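Local coordinates for protein AA9 family lytic polysaccharide monooxygenase cel61B (Hypocrea jecorina, PDB 2VTC) that cleaves crystalline and amorphous cellulose chains oxidatively as a copper-dependent lytic polysaccharide monooxygenase, using a reductant together with oxygen or hydrogen peroxide, at residues Gly111-Tyr116 / Lys136-Gly141; Gln147-Gln152 / Thr234-Tyr239. All coordinates share one frame; numbering follows the deposited sequence.

Contact 1: Gly111-Tyr116 / Lys136-Gly141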
loop_
_atom_site.group_PDB
_atom_site.type_symbol
_atom_site.label_atom_id
_atom_site.label_comp_id
_atom_site.label_asym_id
_atom_site.label_seq_id
_atom_site.Cartn_x
_atom_site.Cartn_y
_atom_site.Cartn_z
ATOM N N GLY A 111 2.346 9.986 10.669
ATOM C CA GLY A 111 2.550 9.822 9.235
ATOM C C GLY A 111 1.298 9.650 8.401
ATOM O O GLY A 111 0.229 9.252 8.910
ATOM N N PRO A 112 1.445 9.902 7.080
ATOM C CA PRO A 112 0.325 9.783 6.145
ATOM C C PRO A 112 0.077 8.346 5.657
ATOM O O PRO A 112 0.893 7.449 5.874
ATOM C CB PRO A 112 0.776 10.640 4.967
ATOM C CG PRO A 112 2.286 10.417 4.920
ATOM C CD PRO A 112 2.677 10.346 6.408
ATOM N N ILE A 113 -1.049 8.184 4.983
ATOM C CA ILE A 113 -1.459 6.905 4.389
ATOM C C ILE A 113 -1.861 7.175 2.946
ATOM O O ILE A 113 -2.639 8.096 2.684
ATOM C CB ILE A 113 -2.667 6.295 5.164
ATOM C CG1 ILE A 113 -2.291 6.076 6.643
ATOM C CG2 ILE A 113 -3.141 5.003 4.489
ATOM C CD1 ILE A 113 -3.358 5.391 7.465
ATOM N N VAL A 114 -1.293 6.394 2.009
ATOM C CA VAL A 114 -1.604 6.568 0.580
ATOM C C VAL A 114 -1.878 5.189 -0.052
ATOM O O VAL A 114 -1.326 4.171 0.396
ATOM C CB VAL A 114 -0.436 7.273 -0.182
ATOM C CG1 VAL A 114 -0.213 8.721 0.312
ATOM C CG2 VAL A 114 0.875 6.465 -0.059
ATOM N N THR A 115 -2.742 5.175 -1.074
ATOM C CA THR A 115 -3.036 3.947 -1.832
ATOM C C THR A 115 -3.002 4.239 -3.332
ATOM O O THR A 115 -3.498 5.273 -3.795
ATOM C CB THR A 115 -4.408 3.346 -1.451
ATOM O OG1 THR A 115 -4.488 3.274 -0.020
ATOM C CG2 THR A 115 -4.588 1.932 -1.996
ATOM N N TYR A 116 -2.406 3.303 -4.071
ATOM C CA TYR A 116 -2.262 3.439 -5.532
ATOM C C TYR A 116 -2.896 2.225 -6.212
ATOM O O TYR A 116 -3.095 1.164 -5.578
ATOM C CB TYR A 116 -0.776 3.488 -5.927
ATOM C CG TYR A 116 0.041 4.615 -5.314
ATOM C CD1 TYR A 116 0.262 5.807 -6.000
ATOM C CD2 TYR A 116 0.622 4.464 -4.039
ATOM C CE1 TYR A 116 1.007 6.853 -5.430
ATOM C CE2 TYR A 116 1.365 5.489 -3.465
ATOM C CZ TYR A 116 1.567 6.672 -4.167
ATOM O OH TYR A 116 2.331 7.684 -3.608
ATOM N N LYS A 136 -2.311 7.330 -7.988
ATOM C CA LYS A 136 -2.791 7.550 -6.608
ATOM C C LYS A 136 -4.315 7.656 -6.561
ATOM O O LYS A 136 -4.893 8.476 -7.276
ATOM C CB LYS A 136 -2.173 8.821 -6.033
ATOM C CG LYS A 136 -2.510 9.045 -4.541
ATOM C CD LYS A 136 -1.942 10.370 -4.045
ATOM C CE LYS A 136 -0.493 10.237 -3.539
ATOM N NZ LYS A 136 0.136 11.578 -3.265
ATOM N N ILE A 137 -4.953 6.841 -5.722
ATOM C CA ILE A 137 -6.420 6.881 -5.575
ATOM C C ILE A 137 -6.903 7.252 -4.163
ATOM O O ILE A 137 -8.108 7.437 -3.942
ATOM C CB ILE A 137 -7.096 5.551 -6.044
ATOM C CG1 ILE A 137 -6.625 4.352 -5.196
ATOM C CG2 ILE A 137 -6.839 5.350 -7.548
ATOM C CD1 ILE A 137 -7.562 3.168 -5.199
ATOM N N GLN A 138 -5.966 7.359 -3.225
ATOM C CA GLN A 138 -6.277 7.746 -1.839
ATOM C C GLN A 138 -5.044 8.362 -1.172
ATOM O O GLN A 138 -3.925 7.890 -1.353
ATOM C CB GLN A 138 -6.778 6.520 -1.058
ATOM C CG GLN A 138 -7.083 6.726 0.453
ATOM C CD GLN A 138 -5.832 6.643 1.334
ATOM O OE1 GLN A 138 -4.916 5.831 1.096
ATOM N NE2 GLN A 138 -5.792 7.482 2.376
ATOM N N GLU A 139 -5.255 9.445 -0.431
ATOM C CA GLU A 139 -4.191 9.994 0.415
ATOM C C GLU A 139 -4.781 10.690 1.644
ATOM O O GLU A 139 -5.852 11.317 1.572
ATOM C CB GLU A 139 -3.278 10.965 -0.356
ATOM C CG GLU A 139 -3.980 12.209 -0.925
ATOM C CD GLU A 139 -3.066 13.183 -1.623
ATOM O OE1 GLU A 139 -1.833 12.929 -1.711
ATOM O OE2 GLU A 139 -3.580 14.242 -2.074
ATOM N N ALA A 140 -4.091 10.556 2.767
ATOM C CA ALA A 140 -4.530 11.213 4.008
ATOM C C ALA A 140 -3.293 11.567 4.809
ATOM O O ALA A 140 -2.369 10.753 4.952
ATOM C CB ALA A 140 -5.468 10.314 4.806
ATOM N N GLY A 141 -3.274 12.785 5.354
ATOM C CA GLY A 141 -2.103 13.284 6.075
ATOM C C GLY A 141 -2.422 13.643 7.515
ATOM O O GLY A 141 -2.907 12.794 8.270
#
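Thr115 and Gln138 meet through their side chains as well as their backbones. The hydroxyl OG1 of Thr115 donates to OE1 of Gln138 at 2.8 Å, tilted a little from the plane of the amide. The Gln138 chain leaves with CG anti to the backbone N and bends at chi2 (-82°), which brings CD in toward the neighbouring strand, near Ile113 O; NE2 then adds a weak bond to O of Ile113 at 3.2 Å. An alanine in place of Gln138 would probably cost Thr115 OG1 its acceptor on this strand and leave the flank of Ile113 CG2 less covered.

The backbones run antiparallel, with Ile113 and Thr115 in hydrogen-bonded pairs with Ala140 and Gln138. Beyond Thr115 the register slips by one residue in a classic beta bulge: Thr115 O accepts from both Ile137 N (2.9 Å) and Gln138 N (3.3 Å), the first bond being the straighter. The pair belongs to the immunoglobulin-like beta-sandwich of AA9 enzymes. Past the bulge, Lys136 lies against Tyr116, its CB 3.8 Å from ring atom CE1. The bend at chi3 turns CE of Lys136 alongside CG1 of Val114 (4.1 Å), and NZ then forms a salt bridge with OE1 of Glu139, three residues on in the same strand, at 2.8 Å, approaching from above the carboxylate plane.

Further out, Lys136 NZ also reaches the carbonyls of Pro242 and Pro244, which would help offset its charge, and Tyr116 OH bonds to the hydroxyl of Tyr221. On the sheet face bearing Thr115, His178 ND1 is a second partner of OG1, while Trp161 of strand 160-164 packs on Ile113 and Gln138.

Contact 2: Gln147-Gln152 / Thr234-Tyr239; sequences QVWAQQ and TTITSY
Gln147 turns both ends of its side-chain amide to the backbone of Ile236. OE1 accepts from Ile236 N and NE2 donates to Ile236 O, both at 2.8 Å and both almost straight at hydrogen, so that two bonds to one residue fix the rotation of the amide. Ile236 O lies nearly in the amide plane, whereas Ile236 N is tilted 27° from the plane of the Gln147 carbonyl. CG of Gln147 is anti to the carbonyl carbon, and one bend, at chi2 (-71°), turns CD in toward the other segment. A water donates to Gln147 OE1 at 2.7 Å and to the carbonyl O of Thr234, continuing the polar join past Ile236, and Tyr144 O is a further acceptor for NE2.

The contact ties a long loop late in the chain to the short, weakly bonded strand 148-149 and the helix start that follows it in the AA9 fold, with Trp149 at the N-cap position of helix 150-156. Its indole forms a T-shaped stack with Tyr239. The six-membered ring of Trp149 presents its edge, and CH2 stands 3.5 Å above the centre of the tyrosine ring; the planes are perpendicular and the centroids 4.8 Å apart. Tyr239 reaches out with CG anti to the backbone N (chi1 179°), and one face of its ring lies under the edge of the indole, while its OH bonds to the carbonyl of Gly227 and its ring also meets that of Phe230. Ile236 adds its terminal methyl CD1, 4.1 Å from CZ2 of Trp149 and on the same isoleucine whose backbone holds the glutamine.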
loop_
_atom_site.group_PDB
_atom_site.type_symbol
_atom_site.label_atom_id
_atom_site.label_comp_id
_atom_site.label_asym_id
_atom_site.label_seq_id
_atom_site.Cartn_x
_atom_site.Cartn_y
_atom_site.Cartn_z
ATOM N N GLN A 147 -3.830 18.267 14.900
ATOM C CA GLN A 147 -2.441 17.753 14.777
ATOM C C GLN A 147 -2.341 16.213 14.823
ATOM O O GLN A 147 -1.268 15.652 15.118
ATOM C CB GLN A 147 -1.482 18.429 15.784
ATOM C CG GLN A 147 -1.343 19.940 15.590
ATOM C CD GLN A 147 -0.563 20.345 14.348
ATOM O OE1 GLN A 147 0.626 20.052 14.225
ATOM N NE2 GLN A 147 -1.219 21.071 13.437
ATOM N N VAL A 148 -3.447 15.549 14.493
ATOM C CA VAL A 148 -3.529 14.084 14.494
ATOM C C VAL A 148 -3.379 13.527 13.081
ATOM O O VAL A 148 -4.071 13.951 12.155
ATOM C CB VAL A 148 -4.848 13.563 15.117
ATOM C CG1 VAL A 148 -4.916 12.048 15.071
ATOM C CG2 VAL A 148 -4.926 13.977 16.576
ATOM N N TRP A 149 -2.457 12.573 12.951
ATOM C CA TRP A 149 -2.160 11.929 11.650
ATOM C C TRP A 149 -3.104 10.787 11.286
ATOM O O TRP A 149 -3.691 10.115 12.147
ATOM C CB TRP A 149 -0.736 11.376 11.679
ATOM C CG TRP A 149 0.316 12.398 11.622
ATOM C CD1 TRP A 149 0.989 12.960 12.693
ATOM C CD2 TRP A 149 0.862 12.998 10.448
ATOM N NE1 TRP A 149 1.910 13.876 12.237
ATOM C CE2 TRP A 149 1.855 13.922 10.864
ATOM C CE3 TRP A 149 0.592 12.861 9.073
ATOM C CZ2 TRP A 149 2.577 14.711 9.958
ATOM C CZ3 TRP A 149 1.330 13.634 8.169
ATOM C CH2 TRP A 149 2.323 14.525 8.607
ATOM N N ALA A 150 -3.213 10.541 9.978
ATOM C CA ALA A 150 -3.954 9.383 9.474
ATOM C C ALA A 150 -3.566 8.078 10.181
ATOM O O ALA A 150 -4.432 7.252 10.460
ATOM C CB ALA A 150 -3.759 9.251 7.949
ATOM N N GLN A 151 -2.279 7.894 10.478
ATOM C CA GLN A 151 -1.850 6.637 11.134
ATOM C C GLN A 151 -2.388 6.468 12.566
ATOM O O GLN A 151 -2.663 5.351 13.006
ATOM C CB GLN A 151 -0.343 6.455 11.040
ATOM C CG GLN A 151 0.080 5.883 9.652
ATOM C CD GLN A 151 1.564 5.769 9.485
ATOM O OE1 GLN A 151 2.231 5.063 10.236
ATOM N NE2 GLN A 151 2.109 6.462 8.483
ATOM N N GLN A 152 -2.574 7.585 13.275
ATOM C CA GLN A 152 -3.281 7.535 14.566
ATOM C C GLN A 152 -4.745 7.119 14.370
ATOM O O GLN A 152 -5.279 6.300 15.133
ATOM C CB GLN A 152 -3.137 8.872 15.322
ATOM C CG GLN A 152 -3.833 8.918 16.697
ATOM C CD GLN A 152 -3.363 7.841 17.659
ATOM O OE1 GLN A 152 -4.137 6.971 18.046
ATOM N NE2 GLN A 152 -2.106 7.901 18.057
ATOM N N THR A 234 6.895 19.232 15.856
ATOM C CA THR A 234 6.584 20.651 15.979
ATOM C C THR A 234 5.202 20.861 15.360
ATOM O O THR A 234 4.741 20.024 14.577
ATOM C CB THR A 234 7.651 21.526 15.295
ATOM O OG1 THR A 234 7.383 22.911 15.570
ATOM C CG2 THR A 234 7.679 21.289 13.769
ATOM N N THR A 235 4.525 21.954 15.722
ATOM C CA THR A 235 3.222 22.273 15.138
ATOM C C THR A 235 3.338 22.426 13.615
ATOM O O THR A 235 4.194 23.156 13.118
ATOM C CB THR A 235 2.610 23.549 15.812
ATOM O OG1 THR A 235 2.508 23.320 17.221
ATOM C CG2 THR A 235 1.236 23.847 15.271
ATOM N N ILE A 236 2.493 21.707 12.875
ATOM C CA ILE A 236 2.526 21.738 11.410
ATOM C C ILE A 236 1.278 22.420 10.866
ATOM O O ILE A 236 0.154 22.021 11.194
ATOM C CB ILE A 236 2.688 20.291 10.833
ATOM C CG1 ILE A 236 4.084 19.762 11.203
ATOM C CG2 ILE A 236 2.449 20.250 9.318
ATOM C CD1 ILE A 236 4.225 18.258 11.114
ATOM N N THR A 237 1.483 23.447 10.045
ATOM C CA THR A 237 0.368 24.193 9.461
ATOM C C THR A 237 0.166 23.898 7.984
ATOM O O THR A 237 -0.896 24.193 7.420
ATOM C CB THR A 237 0.536 25.715 9.666
ATOM O OG1 THR A 237 1.799 26.134 9.136
ATOM C CG2 THR A 237 0.488 26.037 11.148
ATOM N N SER A 238 1.189 23.301 7.369
ATOM C CA SER A 238 1.157 22.930 5.965
ATOM C C SER A 238 2.001 21.663 5.760
ATOM O O SER A 238 3.144 21.608 6.196
ATOM C CB SER A 238 1.726 24.077 5.137
ATOM O OG SER A 238 1.593 23.830 3.764
ATOM N N TYR A 239 1.417 20.653 5.115
ATOM C CA TYR A 239 2.137 19.399 4.830
ATOM C C TYR A 239 1.864 18.932 3.398
ATOM O O TYR A 239 0.711 18.860 2.974
ATOM C CB TYR A 239 1.736 18.312 5.831
ATOM C CG TYR A 239 2.411 16.967 5.599
ATOM C CD1 TYR A 239 3.775 16.795 5.880
ATOM C CD2 TYR A 239 1.691 15.882 5.090
ATOM C CE1 TYR A 239 4.409 15.562 5.660
ATOM C CE2 TYR A 239 2.307 14.655 4.859
ATOM C CZ TYR A 239 3.663 14.503 5.154
ATOM O OH TYR A 239 4.285 13.295 4.930
HETATM O O HOH W 1 2.529 18.219 14.616
#

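In the fold
Contact 1 is a backbone-bonded strand pair with six buried residues. Contact 2 is more peripheral, two of its six touching residues being exposed: its centre lies about 20 Å from the centre of the chain, against about 9 Å for contact 1. Main-chain bonds dominate contact 1, while contact 2 joins the short, weakly bonded strand 148-149 and the following helix start to an irregular loop through a side-chain amide, a water and an aromatic pair. Both reach one sheet, where strands 133-143 and 148-149 are neighbours. Gly141 O probably accepts from Ala150 N, and Trp149 packs on Gly111 and Gly141. The side chain of His108, a copper ligand, is about 9 Å from those of Ile113 and Trp149.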